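Local coordinates for protein carboxylesterase (Uncultured bacterium, PDB 5GMX) that hydrolyses carboxylic esters as a family VIII carboxylesterase of the beta-lactamase clan and also acts on oxyimino cephalosporins, at residues 29-34 and 373-378; 45-50 and 271-276; 79-84 and 90-95; 84-89 and 292-297. All blocks are in the same frame, centred on the assembly; numbering follows the deposited sequence.

Contact 1: residues 29-34 and 373-378; sequences GKEVGA and DPRGVR
R375 reaches from the first turn of helix 374-385 to the loop before strand 33-40, where K30 and E31 meet it, and it is best read outward from its CB. From there CG lies beside the backbone N, anti to the carbonyl carbon (chi1 -61°), and the chain runs out until R375 CD comes alongside the E31 carboxylate, 3.5 Å from E31 OE2. A bend about the CG–CD bond (chi3 -77°) then turns the guanidinium back over its own helix start. R375 NE gives a nearly straight bond of 3.0 Å to D373 OD1, and R375 NH2 gives one of 2.9 Å to D373 OD2. The grip is side-on and lies in the guanidinium plane, yet both oxygens are met from above the carboxylate plane. At the far corner R375 NH1 touches E31 OE1 at 2.9 Å, a salt bridge whose hydrogen bond is weak, bent to 128° at the hydrogen. NH1 also donates to the backbone O of Q365, which leaves the arginine pinned at three corners and unable to rotate freely. E31 arrives from the opposite direction, its chain bent at chi2, while K30 stretches past the outside and sets NZ 3.6 Å from P374 CB, crossing the proline at about a right angle. D373 OD1 has a second job: through its anti lone pair it takes the backbone N of R375, 2.9 Å away. The result is a salt-bridge network built onto an N-capped helix, joining the C-terminal helix to the loop that leads into strand 33-40, an inner strand of the antiparallel sheet in this beta-lactamase-like fold.

Contact 2: residues 45-50 and 271-276; sequences VVDLWG and NGRGIA
D47 and R273 make the charged part of this contact, a salt bridge between strand 43-51 and the first turn of helix 272-283. A single nitrogen does the work: R273 NH1 stands 2.8 Å from D47 OD1, using that oxygen's syn lone pair, and makes a weak second bond of 3.0 Å to D47 OD2. The two flat groups are turned 64° against each other, with the carboxylate at the guanidinium edge. With CG anti to the backbone N (chi1 179°), D47 brings its carboxylate within reach of R273 NH1.

Van der Waals contacts are slighter. The aliphatic part of R273 packs on the same acid, CD lying 3.2 Å from D47 OD2, and the indole of W49 runs beside the arginine with CZ3 4.1 Å from R273 NH1. Ring and guanidinium planes are nearly perpendicular, at 88°.

Helix capping is a separate matter: N271 OD1 accepts from G274 N at 3.1 Å, while the ND2 of this N-cap residue turns to D200 OD1 and T65 O.

The rest of the guanidinium is engaged beyond the two segments: NE forms a salt bridge with D200 and NH2 donates to S63 O. One cation is thus shared by two acids, with a backbone carbonyl besides, so its positive charge is probably well stabilised in this partly exposed seam between sheet and helix.

Contact 3: residues 79-84 and 90-95; sequences TVVGVL and IDYNAR
I90 lies beside L84, their CA atoms 6.1 Å apart, where the chain leaves helix 72-86 and turns off across its flank before a type I turn from D91 to A94. The side chains that meet are mostly apolar. I90 points its CD1 at the helix, 3.8 Å from L84 CB and 4.0 Å from V81 CG1; its CG1 sits beside the backbone N (chi1 -59°), and its chain crosses that of V81 at about a right angle. V81 CG1 is anti to the backbone N, which sets this methyl against Y92 CE1, 4.0 Å away. In the beta-lactamase-like fold, helix 72-86 begins just after S71 and carries K74 in its first turn; both line the ligand pocket and fit an SxxK motif, and this contact packs the following loop against the far end of the helix. The Y92 ring extends back to the helix so that its OH lies 3.3 Å from G82 CA, close over the backbone where no side chain intervenes. In helix 113-117, V113 touches I90 and Y92, and L117 touches Y92 and V81. At the turn, D91 OD1 accepts from N93 N at 2.8 Å, an Asx turn.

Contact 4: residues 84-89 and 292-297; sequences LADEGL and RIISAK
The carboxylate of D86 is gripped by S295 at both oxygens. S295 OG donates to D86 OD1 at 2.6 Å, reaching it on the syn side a little out of the carboxylate plane, and S295 N donates to D86 OD2 at 3.0 Å, almost straight at 172° but from well above that plane. S295 is the N-cap of helix 296-302, and its OG also caps the backbone N of G298, so the hydroxyl links the acid with the helix it starts. Across from it, the chain leaves helix 72-86 through a Schellman motif at G88, whose positive phi lets G88 N bond back to A85 O and L89 N to L84 O. The contact therefore sets the last part of one helix against the beginning of another.

D86 has CG anti to its own N (chi1 -170°), which carries the acid out to the other segment. I294 packs on the flank of that side chain, its CG1 3.4 Å from D86 OD2 and its CD1 close to D86 CB. Water 2 gives OD2 a further donor and weakly joins it to I293 O. The chain of K297, bent at chi2 and chi4, runs past the carboxylate with CD 3.4 Å from D86 OD1; its charge may add a mild attraction, although K297 NZ stays 4.1 Å from D86 OD1, beyond a salt bridge. Instead NZ is weakly linked through water 1, which donates to A85 O at 3.0 Å.

Overall arrangement
Starting from the N terminus, residues 29-34 appear first, and contact 1 closes the longest loop, joining them to the last helix at 373-378. The other three are nested inside it. Strand 43-51 follows in the same sheet, where A34 O and G50 N probably hydrogen-bond, and contact 2 ties it to helix 272-283. Contact 3, nested within contact 2, packs the loop before helix 96-99 on helix 72-86. Contact 4 joins the end region of that helix to the start of helix 296-302 and crosses both contact 2 and contact 3. Contacts 3 and 4 share L84 and touch, whereas contact 1 lies about 34 Å from each, centre to centre.

Contact 1: residues 29-34 and 373-378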
loop_
_atom_site.group_PDB
_atom_site.type_symbol
_atom_site.label_atom_id
_atom_site.label_comp_id
_atom_site.label_asym_id
_atom_site.label_seq_id
_atom_site.Cartn_x
_atom_site.Cartn_y
_atom_site.Cartn_z
ATOM N N GLY A 29 -23.496 -9.097 -7.934
ATOM C CA GLY A 29 -23.643 -9.082 -6.488
ATOM C C GLY A 29 -22.339 -9.137 -5.705
ATOM O O GLY A 29 -22.354 -9.305 -4.486
ATOM N N LYS A 30 -21.210 -8.988 -6.395
ATOM C CA LYS A 30 -19.893 -9.087 -5.762
ATOM C C LYS A 30 -19.414 -7.817 -5.047
ATOM O O LYS A 30 -18.318 -7.801 -4.478
ATOM C CB LYS A 30 -18.837 -9.495 -6.795
ATOM C CG LYS A 30 -18.924 -10.939 -7.258
ATOM C CD LYS A 30 -17.685 -11.309 -8.063
ATOM C CE LYS A 30 -17.519 -12.819 -8.189
ATOM N NZ LYS A 30 -16.170 -13.188 -8.722
ATOM N N GLU A 31 -20.227 -6.767 -5.050
ATOM C CA GLU A 31 -19.798 -5.493 -4.482
ATOM C C GLU A 31 -20.878 -4.916 -3.583
ATOM O O GLU A 31 -22.064 -5.184 -3.764
ATOM C CB GLU A 31 -19.491 -4.479 -5.595
ATOM C CG GLU A 31 -18.249 -4.747 -6.456
ATOM C CD GLU A 31 -16.928 -4.349 -5.814
ATOM O OE1 GLU A 31 -16.827 -4.315 -4.564
ATOM O OE2 GLU A 31 -15.983 -4.056 -6.583
ATOM N N VAL A 32 -20.468 -4.115 -2.612
ATOM C CA VAL A 32 -21.419 -3.266 -1.918
ATOM C C VAL A 32 -21.142 -1.835 -2.362
ATOM O O VAL A 32 -21.978 -1.211 -3.020
ATOM C CB VAL A 32 -21.324 -3.398 -0.404
ATOM C CG1 VAL A 32 -22.244 -2.384 0.260
ATOM C CG2 VAL A 32 -21.703 -4.808 0.003
ATOM N N GLY A 33 -19.951 -1.342 -2.037
ATOM C CA GLY A 33 -19.489 -0.056 -2.529
ATOM C C GLY A 33 -18.070 -0.158 -3.058
ATOM O O GLY A 33 -17.277 -0.959 -2.562
ATOM N N ALA A 34 -17.736 0.656 -4.056
ATOM C CA ALA A 34 -16.409 0.577 -4.646
ATOM C C ALA A 34 -16.019 1.835 -5.396
ATOM O O ALA A 34 -16.866 2.592 -5.884
ATOM C CB ALA A 34 -16.313 -0.633 -5.569
ATOM N N ASP A 373 -7.751 -10.561 -6.536
ATOM C CA ASP A 373 -9.218 -10.648 -6.554
ATOM C C ASP A 373 -9.781 -10.628 -7.988
ATOM O O ASP A 373 -9.306 -9.852 -8.822
ATOM C CB ASP A 373 -9.820 -9.494 -5.739
ATOM C CG ASP A 373 -11.301 -9.690 -5.429
ATOM O OD1 ASP A 373 -12.130 -9.650 -6.366
ATOM O OD2 ASP A 373 -11.640 -9.861 -4.238
ATOM N N PRO A 374 -10.791 -11.483 -8.271
ATOM C CA PRO A 374 -11.518 -11.566 -9.552
ATOM C C PRO A 374 -12.022 -10.217 -10.084
ATOM O O PRO A 374 -11.941 -9.959 -11.294
ATOM C CB PRO A 374 -12.708 -12.473 -9.216
ATOM C CG PRO A 374 -12.214 -13.334 -8.126
ATOM C CD PRO A 374 -11.233 -12.527 -7.326
ATOM N N ARG A 375 -12.558 -9.386 -9.194
ATOM C CA ARG A 375 -13.001 -8.040 -9.551
ATOM C C ARG A 375 -11.861 -7.259 -10.210
ATOM O O ARG A 375 -12.030 -6.609 -11.264
ATOM C CB ARG A 375 -13.514 -7.315 -8.308
ATOM C CG ARG A 375 -14.712 -8.010 -7.667
ATOM C CD ARG A 375 -15.081 -7.399 -6.324
ATOM N NE ARG A 375 -14.171 -7.807 -5.255
ATOM C CZ ARG A 375 -14.311 -7.451 -3.980
ATOM N NH1 ARG A 375 -15.326 -6.669 -3.619
ATOM N NH2 ARG A 375 -13.438 -7.875 -3.070
ATOM N N GLY A 376 -10.690 -7.349 -9.580
ATOM C CA GLY A 376 -9.484 -6.722 -10.083
ATOM C C GLY A 376 -9.013 -7.315 -11.391
ATOM O O GLY A 376 -8.594 -6.585 -12.283
ATOM N N VAL A 377 -9.072 -8.639 -11.503
ATOM C CA VAL A 377 -8.687 -9.318 -12.735
ATOM C C VAL A 377 -9.509 -8.803 -13.913
ATOM O O VAL A 377 -8.966 -8.497 -14.980
ATOM C CB VAL A 377 -8.862 -10.839 -12.622
ATOM C CG1 VAL A 377 -8.568 -11.505 -13.954
ATOM C CG2 VAL A 377 -7.962 -11.396 -11.519
ATOM N N ARG A 378 -10.815 -8.679 -13.688
ATOM C CA ARG A 378 -11.743 -8.186 -14.699
ATOM C C ARG A 378 -11.413 -6.762 -15.120
ATOM O O ARG A 378 -11.387 -6.436 -16.324
ATOM C CB ARG A 378 -13.180 -8.251 -14.173
ATOM C CG ARG A 378 -14.242 -7.986 -15.219
ATOM C CD ARG A 378 -15.639 -8.184 -14.636
ATOM N NE ARG A 378 -16.590 -8.663 -15.637
ATOM C CZ ARG A 378 -17.738 -9.271 -15.345
ATOM N NH1 ARG A 378 -18.076 -9.476 -14.078
ATOM N NH2 ARG A 378 -18.548 -9.677 -16.317
#

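Contact 2: residues 45-50 and 271-276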
loop_
_atom_site.group_PDB
_atom_site.type_symbol
_atom_site.label_atom_id
_atom_site.label_comp_id
_atom_site.label_asym_id
_atom_site.label_seq_id
_atom_site.Cartn_x
_atom_site.Cartn_y
_atom_site.Cartn_z
ATOM N N VAL A 45 -7.928 9.300 -16.427
ATOM C CA VAL A 45 -8.845 9.181 -17.556
ATOM C C VAL A 45 -10.058 8.325 -17.210
ATOM O O VAL A 45 -11.055 8.320 -17.933
ATOM C CB VAL A 45 -8.138 8.596 -18.798
ATOM C CG1 VAL A 45 -7.027 9.531 -19.270
ATOM C CG2 VAL A 45 -7.588 7.207 -18.506
ATOM N N VAL A 46 -9.966 7.586 -16.109
ATOM C CA VAL A 46 -11.127 6.900 -15.549
ATOM C C VAL A 46 -11.214 7.196 -14.052
ATOM O O VAL A 46 -10.225 7.089 -13.326
ATOM C CB VAL A 46 -11.082 5.375 -15.765
ATOM C CG1 VAL A 46 -12.354 4.733 -15.229
ATOM C CG2 VAL A 46 -10.899 5.042 -17.235
ATOM N N ASP A 47 -12.401 7.584 -13.603
ATOM C CA ASP A 47 -12.641 7.950 -12.218
ATOM C C ASP A 47 -14.091 7.594 -11.893
ATOM O O ASP A 47 -15.000 8.375 -12.157
ATOM C CB ASP A 47 -12.356 9.443 -12.008
ATOM C CG ASP A 47 -12.621 9.912 -10.579
ATOM O OD1 ASP A 47 -12.876 9.066 -9.694
ATOM O OD2 ASP A 47 -12.547 11.140 -10.337
ATOM N N LEU A 48 -14.290 6.408 -11.330
ATOM C CA LEU A 48 -15.618 5.839 -11.156
ATOM C C LEU A 48 -15.886 5.405 -9.720
ATOM O O LEU A 48 -14.968 5.049 -8.982
ATOM C CB LEU A 48 -15.802 4.634 -12.082
ATOM C CG LEU A 48 -15.657 4.858 -13.588
ATOM C CD1 LEU A 48 -15.659 3.521 -14.298
ATOM C CD2 LEU A 48 -16.750 5.784 -14.143
ATOM N N TRP A 49 -17.152 5.432 -9.330
ATOM C CA TRP A 49 -17.554 4.828 -8.063
ATOM C C TRP A 49 -19.001 4.380 -8.163
ATOM O O TRP A 49 -19.674 4.648 -9.164
ATOM C CB TRP A 49 -17.347 5.792 -6.885
ATOM C CG TRP A 49 -18.156 7.049 -6.960
ATOM C CD1 TRP A 49 -19.379 7.289 -6.379
ATOM C CD2 TRP A 49 -17.813 8.239 -7.678
ATOM N NE1 TRP A 49 -19.807 8.563 -6.687
ATOM C CE2 TRP A 49 -18.867 9.165 -7.484
ATOM C CE3 TRP A 49 -16.712 8.617 -8.455
ATOM C CZ2 TRP A 49 -18.854 10.444 -8.053
ATOM C CZ3 TRP A 49 -16.698 9.894 -9.021
ATOM C CH2 TRP A 49 -17.765 10.788 -8.818
ATOM N N GLY A 50 -19.466 3.669 -7.146
ATOM C CA GLY A 50 -20.832 3.188 -7.136
ATOM C C GLY A 50 -21.179 2.412 -5.884
ATOM O O GLY A 50 -20.302 2.088 -5.073
ATOM N N ASN A 271 -9.182 5.954 -1.575
ATOM C CA ASN A 271 -10.083 5.430 -2.594
ATOM C C ASN A 271 -9.311 5.182 -3.879
ATOM O O ASN A 271 -8.114 5.481 -3.951
ATOM C CB ASN A 271 -11.248 6.392 -2.836
ATOM C CG ASN A 271 -10.786 7.822 -3.063
ATOM O OD1 ASN A 271 -9.836 8.069 -3.808
ATOM N ND2 ASN A 271 -11.456 8.772 -2.418
ATOM N N GLY A 272 -10.000 4.669 -4.895
ATOM C CA GLY A 272 -9.375 4.325 -6.163
ATOM C C GLY A 272 -8.698 5.493 -6.856
ATOM O O GLY A 272 -7.662 5.325 -7.504
ATOM N N ARG A 273 -9.274 6.683 -6.717
ATOM C CA ARG A 273 -8.711 7.872 -7.356
ATOM C C ARG A 273 -7.355 8.267 -6.761
ATOM O O ARG A 273 -6.418 8.561 -7.505
ATOM C CB ARG A 273 -9.686 9.052 -7.260
ATOM C CG ARG A 273 -9.184 10.326 -7.945
ATOM C CD ARG A 273 -10.286 11.383 -8.054
ATOM N NE ARG A 273 -10.931 11.586 -6.770
ATOM C CZ ARG A 273 -12.185 11.247 -6.491
ATOM N NH1 ARG A 273 -12.966 10.709 -7.421
ATOM N NH2 ARG A 273 -12.661 11.457 -5.274
ATOM N N GLY A 274 -7.244 8.271 -5.433
ATOM C CA GLY A 274 -5.986 8.621 -4.784
ATOM C C GLY A 274 -4.864 7.658 -5.150
ATOM O O GLY A 274 -3.737 8.066 -5.522
ATOM N N ILE A 275 -5.193 6.369 -5.077
ATOM C CA ILE A 275 -4.260 5.299 -5.413
ATOM C C ILE A 275 -3.787 5.424 -6.855
ATOM O O ILE A 275 -2.585 5.351 -7.141
ATOM C CB ILE A 275 -4.903 3.917 -5.205
ATOM C CG1 ILE A 275 -5.313 3.734 -3.745
ATOM C CG2 ILE A 275 -3.960 2.808 -5.638
ATOM C CD1 ILE A 275 -6.189 2.505 -3.515
ATOM N N ALA A 276 -4.745 5.624 -7.757
ATOM C CA ALA A 276 -4.439 5.716 -9.174
ATOM C C ALA A 276 -3.615 6.952 -9.488
ATOM O O ALA A 276 -2.855 6.954 -10.446
ATOM C CB ALA A 276 -5.715 5.729 -9.998
#

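Contact 3: residues 79-84 and 90-95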
loop_
_atom_site.group_PDB
_atom_site.type_symbol
_atom_site.label_atom_id
_atom_site.label_comp_id
_atom_site.label_asym_id
_atom_site.label_seq_id
_atom_site.Cartn_x
_atom_site.Cartn_y
_atom_site.Cartn_z
ATOM N N THR A 79 6.768 4.386 -1.338
ATOM C CA THR A 79 6.984 5.516 -2.225
ATOM C C THR A 79 7.708 6.621 -1.466
ATOM O O THR A 79 8.636 7.233 -2.003
ATOM C CB THR A 79 5.671 6.022 -2.826
ATOM O OG1 THR A 79 5.111 4.978 -3.626
ATOM C CG2 THR A 79 5.925 7.221 -3.715
ATOM N N VAL A 80 7.340 6.819 -0.199
ATOM C CA VAL A 80 8.012 7.835 0.608
ATOM C C VAL A 80 9.514 7.551 0.628
ATOM O O VAL A 80 10.326 8.447 0.358
ATOM C CB VAL A 80 7.481 7.892 2.054
ATOM C CG1 VAL A 80 8.328 8.853 2.885
ATOM C CG2 VAL A 80 6.035 8.340 2.064
ATOM N N VAL A 81 9.880 6.292 0.884
ATOM C CA VAL A 81 11.304 5.974 1.017
ATOM C C VAL A 81 11.976 6.247 -0.308
ATOM O O VAL A 81 13.044 6.879 -0.364
ATOM C CB VAL A 81 11.554 4.513 1.453
ATOM C CG1 VAL A 81 13.047 4.190 1.373
ATOM C CG2 VAL A 81 11.042 4.297 2.874
ATOM N N GLY A 82 11.295 5.840 -1.376
ATOM C CA GLY A 82 11.803 6.034 -2.710
ATOM C C GLY A 82 12.077 7.492 -2.997
ATOM O O GLY A 82 13.131 7.840 -3.548
ATOM N N VAL A 83 11.143 8.354 -2.595
ATOM C CA VAL A 83 11.291 9.775 -2.885
ATOM C C VAL A 83 12.495 10.274 -2.111
ATOM O O VAL A 83 13.345 10.998 -2.657
ATOM C CB VAL A 83 10.022 10.580 -2.526
ATOM C CG1 VAL A 83 10.300 12.085 -2.556
ATOM C CG2 VAL A 83 8.878 10.204 -3.477
ATOM N N LEU A 84 12.599 9.840 -0.855
ATOM C CA LEU A 84 13.699 10.308 -0.025
ATOM C C LEU A 84 15.011 9.752 -0.554
ATOM O O LEU A 84 16.044 10.410 -0.441
ATOM C CB LEU A 84 13.502 9.911 1.445
ATOM C CG LEU A 84 12.359 10.637 2.165
ATOM C CD1 LEU A 84 12.146 10.041 3.546
ATOM C CD2 LEU A 84 12.632 12.134 2.258
ATOM N N ILE A 90 18.626 8.832 1.475
ATOM C CA ILE A 90 18.717 7.407 1.786
ATOM C C ILE A 90 19.471 6.647 0.705
ATOM O O ILE A 90 19.192 6.816 -0.478
ATOM C CB ILE A 90 17.325 6.779 1.935
ATOM C CG1 ILE A 90 16.550 7.493 3.040
ATOM C CG2 ILE A 90 17.443 5.272 2.192
ATOM C CD1 ILE A 90 15.114 7.009 3.215
ATOM N N ASP A 91 20.433 5.827 1.117
ATOM C CA ASP A 91 21.114 4.907 0.216
ATOM C C ASP A 91 20.604 3.494 0.471
ATOM O O ASP A 91 20.820 2.937 1.546
ATOM C CB ASP A 91 22.634 4.995 0.412
ATOM C CG ASP A 91 23.421 4.049 -0.503
ATOM O OD1 ASP A 91 22.836 3.170 -1.192
ATOM O OD2 ASP A 91 24.660 4.204 -0.536
ATOM N N TYR A 92 19.974 2.897 -0.537
ATOM C CA TYR A 92 19.394 1.562 -0.382
ATOM C C TYR A 92 20.431 0.529 0.049
ATOM O O TYR A 92 20.101 -0.448 0.712
ATOM C CB TYR A 92 18.741 1.106 -1.683
ATOM C CG TYR A 92 17.382 1.695 -1.898
ATOM C CD1 TYR A 92 16.335 1.378 -1.045
ATOM C CD2 TYR A 92 17.141 2.575 -2.946
ATOM C CE1 TYR A 92 15.088 1.917 -1.231
ATOM C CE2 TYR A 92 15.884 3.120 -3.143
ATOM C CZ TYR A 92 14.859 2.783 -2.280
ATOM O OH TYR A 92 13.597 3.307 -2.449
ATOM N N ASN A 93 21.687 0.762 -0.313
ATOM C CA ASN A 93 22.751 -0.173 0.009
ATOM C C ASN A 93 23.358 0.072 1.386
ATOM O O ASN A 93 24.160 -0.724 1.853
ATOM C CB ASN A 93 23.857 -0.095 -1.042
ATOM C CG ASN A 93 23.372 -0.459 -2.413
ATOM O OD1 ASN A 93 22.806 -1.529 -2.616
ATOM N ND2 ASN A 93 23.566 0.443 -3.364
ATOM N N ALA A 94 22.994 1.184 2.021
ATOM C CA ALA A 94 23.537 1.516 3.335
ATOM C C ALA A 94 22.849 0.732 4.445
ATOM O O ALA A 94 21.707 0.301 4.292
ATOM C CB ALA A 94 23.410 3.017 3.598
ATOM N N ARG A 95 23.555 0.552 5.558
ATOM C CA ARG A 95 22.997 -0.105 6.728
ATOM C C ARG A 95 21.894 0.745 7.331
ATOM O O ARG A 95 22.051 1.960 7.456
ATOM C CB ARG A 95 24.078 -0.359 7.783
ATOM C CG ARG A 95 25.248 -1.232 7.331
ATOM C CD ARG A 95 26.404 -1.153 8.341
ATOM N NE ARG A 95 27.431 -2.163 8.087
ATOM C CZ ARG A 95 28.337 -2.085 7.119
ATOM N NH1 ARG A 95 28.351 -1.042 6.296
ATOM N NH2 ARG A 95 29.229 -3.055 6.967
#

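Contact 4: residues 84-89 and 292-297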
loop_
_atom_site.group_PDB
_atom_site.type_symbol
_atom_site.label_atom_id
_atom_site.label_comp_id
_atom_site.label_asym_id
_atom_site.label_seq_id
_atom_site.Cartn_x
_atom_site.Cartn_y
_atom_site.Cartn_z
ATOM N N LEU A 84 12.599 9.840 -0.855
ATOM C CA LEU A 84 13.699 10.308 -0.025
ATOM C C LEU A 84 15.011 9.752 -0.554
ATOM O O LEU A 84 16.044 10.410 -0.441
ATOM C CB LEU A 84 13.502 9.911 1.445
ATOM C CG LEU A 84 12.359 10.637 2.165
ATOM C CD1 LEU A 84 12.146 10.041 3.546
ATOM C CD2 LEU A 84 12.632 12.134 2.258
ATOM N N ALA A 85 14.971 8.561 -1.158
ATOM C CA ALA A 85 16.209 8.014 -1.683
ATOM C C ALA A 85 16.599 8.829 -2.907
ATOM O O ALA A 85 17.782 9.092 -3.145
ATOM C CB ALA A 85 16.061 6.543 -2.025
ATOM N N ASP A 86 15.582 9.287 -3.642
ATOM C CA ASP A 86 15.811 10.004 -4.890
ATOM C C ASP A 86 16.409 11.374 -4.600
ATOM O O ASP A 86 17.160 11.903 -5.409
ATOM C CB ASP A 86 14.503 10.149 -5.683
ATOM C CG ASP A 86 14.725 10.679 -7.098
ATOM O OD1 ASP A 86 15.551 10.090 -7.835
ATOM O OD2 ASP A 86 14.078 11.690 -7.468
ATOM N N GLU A 87 16.089 11.931 -3.435
ATOM C CA GLU A 87 16.654 13.212 -3.004
ATOM C C GLU A 87 18.061 13.066 -2.414
ATOM O O GLU A 87 18.703 14.058 -2.092
ATOM C CB GLU A 87 15.762 13.878 -1.952
ATOM C CG GLU A 87 14.364 14.233 -2.415
ATOM C CD GLU A 87 13.486 14.703 -1.257
ATOM O OE1 GLU A 87 14.009 14.839 -0.128
ATOM O OE2 GLU A 87 12.274 14.926 -1.470
ATOM N N GLY A 88 18.525 11.831 -2.247
ATOM C CA GLY A 88 19.868 11.586 -1.747
ATOM C C GLY A 88 19.977 11.451 -0.234
ATOM O O GLY A 88 21.080 11.425 0.311
ATOM N N LEU A 89 18.844 11.347 0.452
ATOM C CA LEU A 89 18.857 11.223 1.908
ATOM C C LEU A 89 18.997 9.762 2.351
ATOM O O LEU A 89 19.441 9.486 3.461
ATOM C CB LEU A 89 17.594 11.837 2.509
ATOM C CG LEU A 89 17.496 13.353 2.369
ATOM C CD1 LEU A 89 16.141 13.841 2.831
ATOM C CD2 LEU A 89 18.602 14.014 3.169
ATOM N N ARG A 292 6.040 16.993 -10.762
ATOM C CA ARG A 292 6.963 15.881 -10.527
ATOM C C ARG A 292 7.205 15.615 -9.042
ATOM O O ARG A 292 7.514 16.529 -8.291
ATOM C CB ARG A 292 8.306 16.143 -11.218
ATOM C CG ARG A 292 9.344 15.070 -10.914
ATOM C CD ARG A 292 10.611 15.253 -11.723
ATOM N NE ARG A 292 10.376 15.201 -13.168
ATOM C CZ ARG A 292 10.198 14.079 -13.853
ATOM N NH1 ARG A 292 10.196 12.913 -13.225
ATOM N NH2 ARG A 292 10.001 14.122 -15.165
ATOM N N ILE A 293 7.071 14.360 -8.623
ATOM C CA ILE A 293 7.368 14.009 -7.238
ATOM C C ILE A 293 8.666 13.206 -7.141
ATOM O O ILE A 293 9.260 13.107 -6.070
ATOM C CB ILE A 293 6.225 13.198 -6.580
ATOM C CG1 ILE A 293 5.886 11.955 -7.405
ATOM C CG2 ILE A 293 4.980 14.059 -6.376
ATOM C CD1 ILE A 293 4.933 11.003 -6.702
ATOM N N ILE A 294 9.110 12.656 -8.264
ATOM C CA ILE A 294 10.324 11.852 -8.275
ATOM C C ILE A 294 10.906 11.714 -9.685
ATOM O O ILE A 294 10.182 11.819 -10.670
ATOM C CB ILE A 294 10.044 10.451 -7.687
ATOM C CG1 ILE A 294 11.340 9.758 -7.294
ATOM C CG2 ILE A 294 9.234 9.595 -8.663
ATOM C CD1 ILE A 294 11.095 8.485 -6.595
ATOM N N SER A 295 12.217 11.503 -9.775
ATOM C CA SER A 295 12.866 11.224 -11.054
ATOM C C SER A 295 12.653 9.762 -11.481
ATOM O O SER A 295 12.376 8.894 -10.652
ATOM C CB SER A 295 14.368 11.533 -10.979
ATOM O OG SER A 295 15.071 10.481 -10.337
ATOM N N ALA A 296 12.773 9.498 -12.780
ATOM C CA ALA A 296 12.644 8.139 -13.317
ATOM C C ALA A 296 13.723 7.183 -12.772
ATOM O O ALA A 296 13.471 5.988 -12.583
ATOM C CB ALA A 296 12.693 8.173 -14.832
ATOM N N LYS A 297 14.925 7.711 -12.549
ATOM C CA LYS A 297 15.999 6.954 -11.907
ATOM C C LYS A 297 15.551 6.474 -10.535
ATOM O O LYS A 297 15.794 5.326 -10.166
ATOM C CB LYS A 297 17.267 7.815 -11.782
ATOM C CG LYS A 297 18.151 7.507 -10.557
ATOM C CD LYS A 297 18.058 8.625 -9.525
ATOM C CE LYS A 297 19.128 8.524 -8.448
ATOM N NZ LYS A 297 18.782 7.622 -7.297
HETATM O O HOH W 1 19.884 9.868 -5.162
HETATM O O HOH W 2 12.696 13.461 -5.653
#